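Local coordinates for UL37 (Suid herpesvirus 1, PDB 4K70), which is an inner tegument protein, of which this is the N-terminal half, thought to control intracellular trafficking of the virus, and binds metal ions such as calcium, at residues 33-39 against 79-83; 63-67 against 451-457; 172-178 against 476-481; 210-214 against 304-308; 290-295 against 312-318. The contacts are given in a common frame with arbitrary orientation. Residue numbers count along the deposited sequence, not the author numbering.

Contact 1: residues 33-39 against 79-83; sequences AAGRETP and RLRHD. With CA (calcium ion), chain E.
A single parallel beta bridge, Glu37 with Leu80 (CA-CA 5.0 Å), joins two interhelical loops, 33-39 and 79-83, running 22° apart and extended around it (Arg36-Thr38 and Leu80-His82), in a fold without regular strands. Arg79 (chi1 m, chi2 t) lies along 33-39, its NH1 giving a weak hydrogen bond to Ala33 O at 3.0 Å, while its backbone O accepts from Glu37 N at 3.1 Å. Leu80 suits the buried side: CD1 meets Pro39 CD at 3.9 Å, and both side chains pack on Leu91 of helix 89-98. Leu80 O accepts a weak hydrogen bond from Arg36 NH1 at 3.2 Å. Arg81 N closes the bridge on Glu37 O at 2.5 Å; its exposed guanidinium lies unbonded beside that of Arg36. The Glu37 carboxylate takes Met5 N and Glu6 N. His82 gives NE2 to Gly87 O and places ND1 3.6 Å from Pro39 CG, where helix 39-60 starts after N-cap Thr38, whose OG1 caps Gly41 N. Asp83, with Asp85, binds calcium, its OD1 and OD2 each 2.5 Å from the ion.

Contact 2: residues 63-67 against 451-457; sequences CEAAV and VAAAERR
This is a buried, apolar helix-helix contact, its centre about 39 Å from the centre of the chain, between the first turn of helix 63-78 and the last two turns of helix 438-458. The short segments 63-67 and 451-457 are regular alpha-helix; their axes approach to 9.0 Å, with 136° between N-to-C directions. Cys63 lies opposite Ala454 (CA-CA 5.6 Å) and Val67 opposite Val451 (6.2 Å). Ala454 is the central small residue: its CB meets Cys63 SG at 3.8 Å, Ala66 CB at 4.1 Å and Val67 CG2 at 3.6 Å, a methyl being small enough to sit among all three. Such packing of small and beta-branched side chains belongs to the helical bundle of this N-terminal half, where helices 20-32, 39-60 and 464-481 also touch these segments. Val67, chi1 t, carries CG2 to 4.3 Å from Val451 CG2. Cys63, also chi1 t, lays SG 4.0 Å from Glu455 CG, whose carboxylate is engaged by Arg466 and Ser463. At the margin Arg457 extends through chi1 t and chi2 t, then bends at chi3 p, bringing NH2 3.5 Å from Ala66 CB; its guanidinium pairs with Glu70. No hydrogen bond crosses between the two segments.

Contact 3: residues 172-178 against 476-481; sequences YDMDFVQ and RAQSRW
One carboxylate, that of Asp173, gathers two arginines and a tryptophan from the last turns of helix 464-481. Asp173 (chi1 t) takes Arg476 NE (2.8 Å) and also Trp78 NE1 on OD2, while OD1 accepts from Arg480 NE at 2.9 Å, Arg480 NH2 at 3.1 Å and Trp481 NE1 at 2.8 Å. Arg476 NH2 also reaches Asp173 O (3.0 Å) and Asp175 OD1 (2.9 Å). Asp173, Asp175, Arg476 and Arg480 form a salt-bridge network between the start of helix 175-188, with Met174 at the N-cap position, and the end of helix 464-481. Both arginines are m, t, p through chi3, which brings their guanidinium groups to the acids; buried charges are tolerated because acids and arginines pair. Water 1 links Asp175 OD1 and Arg480 NH1, at 3.0 Å from each. Tyr172 and Trp481 (chi1 m) lie nearly parallel but slid apart, six-membered rings 5.2 Å between centroids, with Tyr172 OH bonded to Pro390 O. Gln178 NE2 hydrogen-bonds Tyr172 O at 2.7 Å, tying the turn to its helix.

Contact 4: residues 210-214 against 304-308; sequences TRALF and AVHVA
Val305 projects from a short 3-10 segment, 304-305, against one face of helix 208-223, with its CA 6.3 Å from that of Leu213. Its chi1 is p (84°), and both of its methyls, CG1 and CG2, lie 4.0 Å from Leu213 CB. CG2 in addition sits over the face of the Phe214 ring, 3.7 Å from the centroid and 5° off the normal, a CH-pi contact; Phe214, chi1 m at -90° and chi2 -71°, presents that face although its CA-to-CB bond points sideways. Val305 CG1 reaches Thr210 CG2 at 4.2 Å. Valine suits this place because a compact, beta-branched side chain fills the space between Thr210, Leu213 and Phe214. The contact is thus hydrophobic packing in an all-helical fold, joining helix 208-223 to the residues just before helix 307-311, and no hydrogen bond crosses it. Leu213, in the common m, t rotamer, has its CA-to-CB bond pointing toward 304-308; its CD1 lies 3.7 Å from His306 CB, and it also touches Val265 of helix 260-271. His306, the N-cap residue of helix 307-311, has chi1 t and non-helical phi/psi of -92/79, breaking the helical path between the 3-10 turn and the helix; its NE2 hydrogen-bonds Arg289 O. Thr210 (chi1 m) splits its roles, turning its methyl to Val305 while OG1 hydrogen-bonds Asp299 OD2.

Contact 5: residues 290-295 against 312-318; sequences TDQGVL and DLDHTQV. With NA (sodium ion), chain J.
Polar bonds dominate this pairing of two irregular loops. Thr290 OG1 donates to Asp312 OD2 at 2.7 Å, and Gln317 N donates to Gln292 OE1 at 2.9 Å, with a weak return bond from Gln292 NE2 to Gln317 O at 3.5 Å. Thr316 OG1 donates to Thr290 O at 2.5 Å, although its modelled position is less certain. Gln292 (chi1 t, chi2 p) also gives OE1 to a sodium ion at 2.9 Å, which His315 O binds at 2.5 Å; hard amide and carbonyl oxygens suit sodium. Water 2 joins Gln292 N (2.9 Å) to His315 O (2.6 Å). Within 312-318, His315 ND1 bonds Asp312 OD1 at 3.2 Å; Asp312 and Asp314 belong to a calcium site left empty in this chain. Asp291, salt-bridged to Arg289, accepts on OD2 from Gly293 N at 3.0 Å, an Asx turn where residues 292-295 take helical angles. Nearest CA atoms are Gln292 and Thr316, 4.6 Å apart. Leu295 CD2 packs on Thr316 CG2 at 3.6 Å and its CD1 on Val318 CG1 at 4.1 Å. The loops flank helix 307-311, Thr290 resting on Ala308, while Gln317 and Val318 lie against Val371 of helix 366-385.

In the fold
Contacts 2, 3 and 4 are buried, whereas contacts 1 and 5 are only partly so, and it is these two that carry bound metal ions. Contacts 2 and 4 rely on apolar side chains; contact 3, also buried, rests on charge. Contacts 1, 2 and 3 lie on one side of the chain's centre, contacts 4 and 5 on the other. Helix 63-78 supplies contact 2 and leads into contact 1, which meets contact 3 where Arg36 forms a long, weak ion pair with Asp175; contacts 2 and 3 use the successive helices 438-458 and 464-481. Contacts 4 and 5 touch through His306, Ala308 and Thr290, around helix 307-311, and both nest within the loops closed by contacts 2 and 3.

Contact 1: residues 33-39 against 79-83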
# COMPACT_ATOMS: atom_id res chain seq x y z
N ALA A 33 15.02 22.48 10.59
CA ALA A 33 13.72 22.99 10.15
C ALA A 33 12.71 21.88 9.84
O ALA A 33 13.08 20.73 9.60
CB ALA A 33 13.89 23.91 8.95
N ALA A 34 11.44 22.25 9.86
CA ALA A 34 10.37 21.28 9.64
C ALA A 34 9.55 21.63 8.41
O ALA A 34 8.68 20.87 7.99
CB ALA A 34 9.48 21.21 10.86
N GLY A 35 9.85 22.78 7.82
CA GLY A 35 9.09 23.28 6.69
C GLY A 35 9.22 22.47 5.41
O GLY A 35 10.31 22.36 4.82
N ARG A 36 8.10 21.90 4.96
CA ARG A 36 8.06 21.17 3.70
C ARG A 36 8.08 22.09 2.49
O ARG A 36 7.62 23.23 2.56
CB ARG A 36 6.85 20.23 3.65
CG ARG A 36 7.00 18.99 4.52
CD ARG A 36 6.92 17.73 3.68
NE ARG A 36 5.64 17.08 3.84
CZ ARG A 36 5.15 16.14 3.03
NH1 ARG A 36 5.85 15.75 1.97
NH2 ARG A 36 3.96 15.62 3.28
N GLU A 37 8.59 21.58 1.38
CA GLU A 37 8.79 22.36 0.17
C GLU A 37 8.28 21.57 -1.02
O GLU A 37 8.09 20.36 -0.94
CB GLU A 37 10.28 22.66 -0.01
CG GLU A 37 10.56 24.14 -0.27
CD GLU A 37 11.18 24.84 0.93
OE1 GLU A 37 11.72 24.13 1.81
OE2 GLU A 37 11.13 26.10 0.99
N THR A 38 8.05 22.25 -2.13
CA THR A 38 7.58 21.58 -3.33
C THR A 38 8.64 21.68 -4.41
O THR A 38 9.54 22.51 -4.33
CB THR A 38 6.23 22.17 -3.83
OG1 THR A 38 6.43 23.50 -4.33
CG2 THR A 38 5.18 22.19 -2.71
N PRO A 39 8.56 20.81 -5.41
CA PRO A 39 9.54 20.79 -6.50
C PRO A 39 9.69 22.15 -7.19
O PRO A 39 10.82 22.60 -7.42
CB PRO A 39 8.99 19.72 -7.45
CG PRO A 39 8.25 18.77 -6.54
CD PRO A 39 7.66 19.64 -5.45
N ARG A 79 12.67 17.09 2.64
CA ARG A 79 11.33 17.47 3.10
C ARG A 79 10.44 17.85 1.93
O ARG A 79 9.57 18.69 2.06
CB ARG A 79 11.41 18.60 4.13
CG ARG A 79 11.96 18.18 5.49
CD ARG A 79 12.54 19.37 6.26
NE ARG A 79 13.77 19.88 5.65
CZ ARG A 79 14.94 19.99 6.28
NH1 ARG A 79 15.05 19.65 7.56
NH2 ARG A 79 16.01 20.45 5.63
N LEU A 80 10.65 17.19 0.80
CA LEU A 80 9.96 17.55 -0.43
C LEU A 80 8.51 17.03 -0.47
O LEU A 80 8.24 15.87 -0.17
CB LEU A 80 10.75 17.02 -1.63
CG LEU A 80 10.42 17.58 -3.01
CD1 LEU A 80 10.73 19.06 -3.04
CD2 LEU A 80 11.20 16.83 -4.07
N ARG A 81 7.57 17.90 -0.83
CA ARG A 81 6.19 17.48 -1.06
C ARG A 81 5.89 17.51 -2.56
O ARG A 81 5.72 18.58 -3.15
CB ARG A 81 5.19 18.37 -0.31
CG ARG A 81 3.76 17.81 -0.37
CD ARG A 81 2.69 18.86 -0.17
NE ARG A 81 2.59 19.31 1.21
CZ ARG A 81 2.02 18.61 2.19
NH1 ARG A 81 1.52 17.40 1.96
NH2 ARG A 81 1.98 19.12 3.42
N HIS A 82 5.83 16.33 -3.16
CA HIS A 82 5.64 16.20 -4.59
C HIS A 82 4.28 15.59 -4.88
O HIS A 82 3.88 14.63 -4.23
CB HIS A 82 6.73 15.31 -5.21
CG HIS A 82 6.50 14.99 -6.65
ND1 HIS A 82 6.26 15.96 -7.60
CD2 HIS A 82 6.46 13.81 -7.30
CE1 HIS A 82 6.09 15.39 -8.78
NE2 HIS A 82 6.21 14.08 -8.62
N ASP A 83 3.56 16.16 -5.84
CA ASP A 83 2.24 15.64 -6.20
C ASP A 83 2.42 14.50 -7.20
O ASP A 83 2.67 14.75 -8.37
CB ASP A 83 1.40 16.75 -6.83
CG ASP A 83 -0.03 16.32 -7.09
OD1 ASP A 83 -0.36 15.13 -6.88
OD2 ASP A 83 -0.82 17.19 -7.51
CA CA E . -2.83 15.69 -7.08

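Contact 2: residues 63-67 against 451-457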
# COMPACT_ATOMS: atom_id res chain seq x y z
N CYS A 63 32.38 25.09 9.25
CA CYS A 63 32.07 23.69 8.99
C CYS A 63 30.59 23.54 8.63
O CYS A 63 30.24 22.76 7.75
CB CYS A 63 32.42 22.87 10.23
SG CYS A 63 32.00 21.14 10.15
N GLU A 64 29.74 24.28 9.33
CA GLU A 64 28.31 24.34 9.03
C GLU A 64 28.05 24.76 7.59
O GLU A 64 27.27 24.13 6.88
CB GLU A 64 27.60 25.30 9.99
CG GLU A 64 27.51 24.81 11.44
CD GLU A 64 28.88 24.67 12.10
OE1 GLU A 64 29.82 25.37 11.67
OE2 GLU A 64 29.02 23.88 13.05
N ALA A 65 28.73 25.82 7.16
CA ALA A 65 28.60 26.32 5.79
C ALA A 65 29.08 25.30 4.76
O ALA A 65 28.50 25.19 3.68
CB ALA A 65 29.37 27.63 5.62
N ALA A 66 30.14 24.58 5.10
CA ALA A 66 30.71 23.59 4.19
C ALA A 66 29.69 22.48 3.98
O ALA A 66 29.39 22.10 2.84
CB ALA A 66 31.99 23.03 4.77
N VAL A 67 29.17 21.97 5.09
CA VAL A 67 28.17 20.90 5.10
C VAL A 67 26.91 21.30 4.36
O VAL A 67 26.40 20.55 3.51
CB VAL A 67 27.81 20.49 6.54
CG1 VAL A 67 26.57 19.59 6.56
CG2 VAL A 67 28.99 19.80 7.21
N VAL A 451 29.66 15.14 7.38
CA VAL A 451 29.91 16.04 8.49
C VAL A 451 31.34 15.84 9.01
O VAL A 451 32.07 16.80 9.24
CB VAL A 451 28.91 15.83 9.63
CG1 VAL A 451 29.31 16.67 10.83
CG2 VAL A 451 27.51 16.21 9.17
N ALA A 452 31.74 14.58 9.16
CA ALA A 452 33.09 14.26 9.63
C ALA A 452 34.16 14.72 8.63
O ALA A 452 35.26 15.09 9.04
CB ALA A 452 33.23 12.78 9.92
N ALA A 453 33.84 14.71 7.34
CA ALA A 453 34.76 15.21 6.33
C ALA A 453 34.95 16.72 6.44
O ALA A 453 36.06 17.24 6.31
CB ALA A 453 34.29 14.84 4.93
N ALA A 454 33.85 17.43 6.66
CA ALA A 454 33.90 18.88 6.81
C ALA A 454 34.59 19.25 8.12
O ALA A 454 35.27 20.28 8.21
CB ALA A 454 32.50 19.46 6.77
N GLU A 455 34.41 18.42 9.14
CA GLU A 455 35.05 18.62 10.43
C GLU A 455 36.56 18.55 10.29
O GLU A 455 37.28 19.34 10.89
CB GLU A 455 34.56 17.58 11.44
CG GLU A 455 33.22 17.91 12.07
CD GLU A 455 32.74 16.81 13.01
OE1 GLU A 455 33.31 15.70 12.96
OE2 GLU A 455 31.80 17.06 13.80
N ARG A 456 37.03 17.61 9.49
CA ARG A 456 38.47 17.44 9.27
C ARG A 456 39.06 18.58 8.45
O ARG A 456 40.11 19.11 8.81
CB ARG A 456 38.76 16.09 8.62
CG ARG A 456 38.88 14.96 9.62
CD ARG A 456 37.89 13.85 9.32
NE ARG A 456 37.87 13.51 7.89
CZ ARG A 456 37.04 12.63 7.34
NH1 ARG A 456 36.16 12.00 8.10
NH2 ARG A 456 37.10 12.39 6.04
N ARG A 457 38.40 18.95 7.36
CA ARG A 457 38.84 20.08 6.56
C ARG A 457 38.92 21.34 7.42
O ARG A 457 39.80 22.17 7.23
CB ARG A 457 37.92 20.30 5.36
CG ARG A 457 38.27 21.53 4.53
CD ARG A 457 37.39 21.63 3.29
NE ARG A 457 36.00 21.35 3.62
CZ ARG A 457 35.13 20.78 2.79
NH1 ARG A 457 35.49 20.45 1.56
NH2 ARG A 457 33.89 20.55 3.20

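Contact 3: residues 172-178 against 476-481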
# COMPACT_ATOMS: atom_id res chain seq x y z
N TYR A 172 15.54 6.93 1.46
CA TYR A 172 14.38 6.25 2.04
C TYR A 172 13.51 7.11 2.96
O TYR A 172 12.29 7.13 2.82
CB TYR A 172 14.83 4.99 2.79
CG TYR A 172 13.70 4.20 3.39
CD1 TYR A 172 12.89 3.42 2.59
CD2 TYR A 172 13.43 4.26 4.74
CE1 TYR A 172 11.83 2.69 3.13
CE2 TYR A 172 12.38 3.55 5.30
CZ TYR A 172 11.59 2.76 4.48
OH TYR A 172 10.55 2.04 5.01
N ASP A 173 14.12 7.82 3.90
CA ASP A 173 13.36 8.64 4.82
C ASP A 173 12.88 9.96 4.17
O ASP A 173 12.23 10.76 4.82
CB ASP A 173 14.19 8.97 6.06
CG ASP A 173 13.38 9.66 7.15
OD1 ASP A 173 12.35 9.10 7.58
OD2 ASP A 173 13.77 10.78 7.58
N MET A 174 13.22 10.21 2.90
CA MET A 174 12.82 11.49 2.30
C MET A 174 11.33 11.47 1.98
O MET A 174 10.79 10.46 1.54
CB MET A 174 13.63 11.80 1.04
CG MET A 174 15.16 11.85 1.29
SD MET A 174 16.00 12.55 -0.12
CE MET A 174 17.68 12.69 0.53
N ASP A 175 10.66 12.60 2.21
CA ASP A 175 9.20 12.65 2.08
C ASP A 175 8.69 12.21 0.71
O ASP A 175 7.71 11.46 0.62
CB ASP A 175 8.66 14.03 2.44
CG ASP A 175 8.87 14.37 3.91
OD1 ASP A 175 9.09 13.44 4.71
OD2 ASP A 175 8.82 15.56 4.27
N PHE A 176 9.32 12.67 -0.37
CA PHE A 176 8.84 12.29 -1.69
C PHE A 176 8.90 10.77 -1.94
O PHE A 176 8.08 10.22 -2.68
CB PHE A 176 9.54 13.08 -2.81
CG PHE A 176 10.97 12.68 -3.04
CD1 PHE A 176 12.00 13.27 -2.32
CD2 PHE A 176 11.29 11.73 -4.00
CE1 PHE A 176 13.32 12.91 -2.54
CE2 PHE A 176 12.61 11.36 -4.22
CZ PHE A 176 13.63 11.95 -3.49
N VAL A 177 9.85 10.09 -1.31
CA VAL A 177 9.92 8.64 -1.45
C VAL A 177 8.76 7.95 -0.74
O VAL A 177 8.13 7.05 -1.29
CB VAL A 177 11.25 8.07 -0.93
CG1 VAL A 177 11.12 6.56 -0.78
CG2 VAL A 177 12.40 8.45 -1.87
N GLN A 178 8.50 8.36 0.49
CA GLN A 178 7.43 7.78 1.28
C GLN A 178 6.05 8.09 0.67
O GLN A 178 5.14 7.26 0.71
CB GLN A 178 7.53 8.25 2.74
CG GLN A 178 8.81 7.77 3.40
CD GLN A 178 8.84 6.25 3.44
OE1 GLN A 178 7.80 5.62 3.62
NE2 GLN A 178 10.02 5.66 3.28
N ARG A 476 13.29 12.76 13.61
CA ARG A 476 12.63 12.11 12.49
C ARG A 476 12.51 10.60 12.69
O ARG A 476 11.46 10.02 12.44
CB ARG A 476 13.32 12.46 11.16
CG ARG A 476 12.96 13.86 10.67
CD ARG A 476 13.45 14.15 9.26
NE ARG A 476 12.78 13.34 8.24
CZ ARG A 476 11.76 13.77 7.50
NH1 ARG A 476 11.28 14.99 7.69
NH2 ARG A 476 11.22 12.97 6.58
N ALA A 477 13.59 9.97 13.15
CA ALA A 477 13.61 8.52 13.39
C ALA A 477 12.57 8.07 14.43
O ALA A 477 11.88 7.06 14.24
CB ALA A 477 15.00 8.07 13.82
N GLN A 478 12.46 8.82 15.52
CA GLN A 478 11.53 8.49 16.60
C GLN A 478 10.11 8.86 16.22
O GLN A 478 9.20 8.04 16.28
CB GLN A 478 11.93 9.22 17.90
CG GLN A 478 10.83 9.30 18.95
CD GLN A 478 10.06 10.62 18.91
OE1 GLN A 478 10.64 11.69 18.67
NE2 GLN A 478 8.75 10.56 19.15
N SER A 479 9.94 10.11 15.81
CA SER A 479 8.63 10.66 15.49
C SER A 479 7.94 9.97 14.30
O SER A 479 6.72 10.01 14.18
CB SER A 479 8.76 12.16 15.21
OG SER A 479 7.59 12.66 14.60
N ARG A 480 8.72 9.35 13.42
CA ARG A 480 8.17 8.72 12.22
C ARG A 480 8.18 7.20 12.29
O ARG A 480 7.19 6.55 11.96
CB ARG A 480 8.93 9.18 10.97
CG ARG A 480 8.49 10.52 10.41
CD ARG A 480 9.63 11.24 9.68
NE ARG A 480 10.02 10.60 8.42
CZ ARG A 480 9.30 10.66 7.31
NH1 ARG A 480 8.14 11.31 7.32
NH2 ARG A 480 9.72 10.08 6.19
N TRP A 481 9.29 6.64 12.74
CA TRP A 481 9.47 5.20 12.67
C TRP A 481 9.51 4.51 14.03
O TRP A 481 9.54 3.28 14.10
CB TRP A 481 10.75 4.89 11.91
CG TRP A 481 10.82 5.49 10.54
CD1 TRP A 481 11.46 6.64 10.18
CD2 TRP A 481 10.22 4.97 9.35
NE1 TRP A 481 11.31 6.86 8.83
CE2 TRP A 481 10.55 5.85 8.30
CE3 TRP A 481 9.43 3.85 9.08
CZ2 TRP A 481 10.13 5.63 7.00
CZ3 TRP A 481 9.02 3.63 7.77
CH2 TRP A 481 9.37 4.51 6.76
O HOH W 1 6.93 11.31 4.61

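Contact 4: residues 210-214 against 304-308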
# COMPACT_ATOMS: atom_id res chain seq x y z
N THR A 210 -19.55 -22.98 -9.66
CA THR A 210 -18.49 -22.29 -8.95
C THR A 210 -17.93 -21.14 -9.82
O THR A 210 -17.75 -20.02 -9.35
CB THR A 210 -17.35 -23.27 -8.58
OG1 THR A 210 -17.86 -24.31 -7.74
CG2 THR A 210 -16.23 -22.55 -7.87
N ARG A 211 -17.68 -21.45 -11.08
CA ARG A 211 -17.09 -20.49 -12.01
C ARG A 211 -18.03 -19.34 -12.26
O ARG A 211 -17.59 -18.19 -12.33
CB ARG A 211 -16.71 -21.18 -13.32
CG ARG A 211 -15.57 -22.18 -13.14
CD ARG A 211 -15.32 -22.97 -14.41
NE ARG A 211 -14.74 -22.14 -15.46
CZ ARG A 211 -14.43 -22.57 -16.67
NH1 ARG A 211 -14.66 -23.84 -17.00
NH2 ARG A 211 -13.90 -21.75 -17.56
N ALA A 212 -19.32 -19.64 -12.38
CA ALA A 212 -20.33 -18.60 -12.55
C ALA A 212 -20.40 -17.64 -11.35
O ALA A 212 -20.53 -16.43 -11.53
CB ALA A 212 -21.70 -19.23 -12.80
N LEU A 213 -20.29 -18.18 -10.14
CA LEU A 213 -20.40 -17.36 -8.93
C LEU A 213 -19.17 -16.45 -8.81
O LEU A 213 -19.30 -15.28 -8.48
CB LEU A 213 -20.59 -18.24 -7.69
CG LEU A 213 -21.95 -18.93 -7.60
CD1 LEU A 213 -22.05 -20.00 -6.46
CD2 LEU A 213 -23.05 -17.88 -7.46
N PHE A 214 -17.99 -17.00 -9.09
CA PHE A 214 -16.78 -16.20 -9.12
C PHE A 214 -16.89 -15.02 -10.09
O PHE A 214 -16.49 -13.91 -9.76
CB PHE A 214 -15.54 -17.05 -9.45
CG PHE A 214 -14.87 -17.63 -8.24
CD1 PHE A 214 -14.16 -16.81 -7.37
CD2 PHE A 214 -14.94 -18.99 -7.96
CE1 PHE A 214 -13.54 -17.33 -6.24
CE2 PHE A 214 -14.32 -19.52 -6.84
CZ PHE A 214 -13.62 -18.69 -5.98
N ALA A 304 -17.70 -21.48 -0.07
CA ALA A 304 -18.09 -20.16 0.40
C ALA A 304 -18.41 -19.20 -0.74
O ALA A 304 -19.02 -18.15 -0.50
CB ALA A 304 -17.03 -19.57 1.31
N VAL A 305 -18.00 -19.53 -1.97
CA VAL A 305 -18.33 -18.67 -3.11
C VAL A 305 -19.84 -18.68 -3.36
O VAL A 305 -20.37 -17.76 -3.99
CB VAL A 305 -17.56 -19.06 -4.39
CG1 VAL A 305 -18.28 -20.17 -5.13
CG2 VAL A 305 -17.41 -17.84 -5.30
N HIS A 306 -20.53 -19.71 -2.87
CA HIS A 306 -21.99 -19.72 -2.82
C HIS A 306 -22.32 -19.15 -1.45
O HIS A 306 -22.58 -19.89 -0.50
CB HIS A 306 -22.50 -21.15 -2.98
CG HIS A 306 -23.99 -21.29 -2.92
ND1 HIS A 306 -24.84 -20.22 -2.85
CD2 HIS A 306 -24.78 -22.40 -2.91
CE1 HIS A 306 -26.09 -20.65 -2.80
NE2 HIS A 306 -26.08 -21.97 -2.84
N VAL A 307 -22.26 -17.83 -1.32
CA VAL A 307 -22.25 -17.21 0.01
C VAL A 307 -23.61 -17.33 0.71
O VAL A 307 -23.68 -17.40 1.94
CB VAL A 307 -21.76 -15.75 -0.06
CG1 VAL A 307 -22.84 -14.83 -0.63
CG2 VAL A 307 -21.27 -15.26 1.31
N ALA A 308 -24.69 -17.38 -0.06
CA ALA A 308 -26.01 -17.55 0.53
C ALA A 308 -26.13 -18.89 1.27
O ALA A 308 -26.70 -18.96 2.35
CB ALA A 308 -27.11 -17.40 -0.52

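Contact 5: residues 290-295 against 312-318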
# COMPACT_ATOMS: atom_id res chain seq x y z
N THR A 290 -29.96 -23.71 -0.59
CA THR A 290 -29.06 -23.42 0.52
C THR A 290 -29.14 -24.53 1.57
O THR A 290 -28.75 -24.32 2.72
CB THR A 290 -29.31 -22.03 1.17
OG1 THR A 290 -30.67 -21.92 1.60
CG2 THR A 290 -28.99 -20.88 0.18
N ASP A 291 -29.61 -25.71 1.16
CA ASP A 291 -29.64 -26.87 2.04
C ASP A 291 -28.33 -27.64 1.93
O ASP A 291 -27.56 -27.44 0.99
CB ASP A 291 -30.83 -27.79 1.72
CG ASP A 291 -30.71 -28.45 0.36
OD1 ASP A 291 -31.08 -27.81 -0.64
OD2 ASP A 291 -30.26 -29.61 0.30
N GLN A 292 -28.07 -28.52 2.90
CA GLN A 292 -26.78 -29.22 3.00
C GLN A 292 -26.46 -30.01 1.74
O GLN A 292 -25.29 -30.25 1.44
CB GLN A 292 -26.75 -30.14 4.23
CG GLN A 292 -25.39 -30.78 4.52
CD GLN A 292 -24.41 -29.86 5.26
OE1 GLN A 292 -24.82 -28.95 6.00
NE2 GLN A 292 -23.11 -30.10 5.07
N GLY A 293 -27.49 -30.42 1.00
CA GLY A 293 -27.31 -31.20 -0.22
C GLY A 293 -26.70 -30.44 -1.38
O GLY A 293 -26.19 -31.04 -2.32
N VAL A 294 -26.74 -29.11 -1.32
CA VAL A 294 -26.16 -28.29 -2.37
C VAL A 294 -24.63 -28.37 -2.35
O VAL A 294 -23.98 -28.08 -3.34
CB VAL A 294 -26.62 -26.81 -2.29
CG1 VAL A 294 -25.93 -26.09 -1.14
CG2 VAL A 294 -26.33 -26.09 -3.60
N LEU A 295 -24.06 -28.76 -1.21
CA LEU A 295 -22.60 -28.79 -1.07
C LEU A 295 -21.92 -29.73 -2.07
O LEU A 295 -20.86 -29.41 -2.62
CB LEU A 295 -22.19 -29.12 0.36
CG LEU A 295 -21.81 -27.91 1.23
CD1 LEU A 295 -22.15 -26.60 0.53
CD2 LEU A 295 -22.47 -27.97 2.58
N ASP A 312 -26.38 -19.61 5.45
CA ASP A 312 -27.62 -20.20 5.94
C ASP A 312 -27.32 -21.25 7.00
O ASP A 312 -27.50 -22.44 6.78
CB ASP A 312 -28.39 -20.83 4.78
CG ASP A 312 -29.86 -21.05 5.12
OD1 ASP A 312 -30.25 -20.81 6.28
OD2 ASP A 312 -30.62 -21.48 4.24
N LEU A 313 -26.88 -20.79 8.17
CA LEU A 313 -26.24 -21.65 9.15
C LEU A 313 -27.20 -22.63 9.82
O LEU A 313 -26.78 -23.64 10.40
CB LEU A 313 -25.53 -20.80 10.20
CG LEU A 313 -24.36 -19.96 9.65
CD1 LEU A 313 -23.81 -19.05 10.71
CD2 LEU A 313 -23.28 -20.88 9.12
N ASP A 314 -28.49 -22.32 9.75
CA ASP A 314 -29.48 -23.22 10.34
C ASP A 314 -29.62 -24.49 9.53
O ASP A 314 -30.02 -25.52 10.05
CB ASP A 314 -30.84 -22.52 10.47
CG ASP A 314 -30.84 -21.48 11.56
OD1 ASP A 314 -30.18 -21.71 12.59
OD2 ASP A 314 -31.50 -20.42 11.39
N HIS A 315 -29.31 -24.41 8.24
CA HIS A 315 -29.59 -25.51 7.33
C HIS A 315 -28.32 -26.20 6.86
O HIS A 315 -28.30 -27.41 6.66
CB HIS A 315 -30.36 -25.00 6.09
CG HIS A 315 -31.76 -24.59 6.39
ND1 HIS A 315 -32.09 -23.35 6.88
CD2 HIS A 315 -32.93 -25.27 6.28
CE1 HIS A 315 -33.40 -23.27 7.05
NE2 HIS A 315 -33.93 -24.43 6.69
N THR A 316 -27.26 -25.41 6.71
CA THR A 316 -26.06 -25.85 6.01
C THR A 316 -24.80 -25.42 6.73
O THR A 316 -24.68 -24.29 7.19
CB THR A 316 -26.06 -25.26 4.58
OG1 THR A 316 -27.09 -25.90 3.82
CG2 THR A 316 -24.72 -25.44 3.89
N GLN A 317 -23.86 -26.35 6.83
CA GLN A 317 -22.54 -26.07 7.38
C GLN A 317 -21.47 -26.27 6.30
O GLN A 317 -21.14 -27.40 5.94
CB GLN A 317 -22.26 -26.96 8.59
CG GLN A 317 -20.94 -26.65 9.27
CD GLN A 317 -20.84 -25.19 9.66
OE1 GLN A 317 -21.57 -24.72 10.55
NE2 GLN A 317 -19.96 -24.45 8.98
N VAL A 318 -20.95 -25.18 5.74
CA VAL A 318 -19.88 -25.30 4.77
C VAL A 318 -18.59 -25.66 5.50
O VAL A 318 -18.41 -25.33 6.67
CB VAL A 318 -19.65 -24.01 3.94
CG1 VAL A 318 -20.88 -23.69 3.12
CG2 VAL A 318 -19.28 -22.85 4.85
NA NA J . -27.06 -29.31 7.82
O HOH W 2 -29.95 -28.70 5.14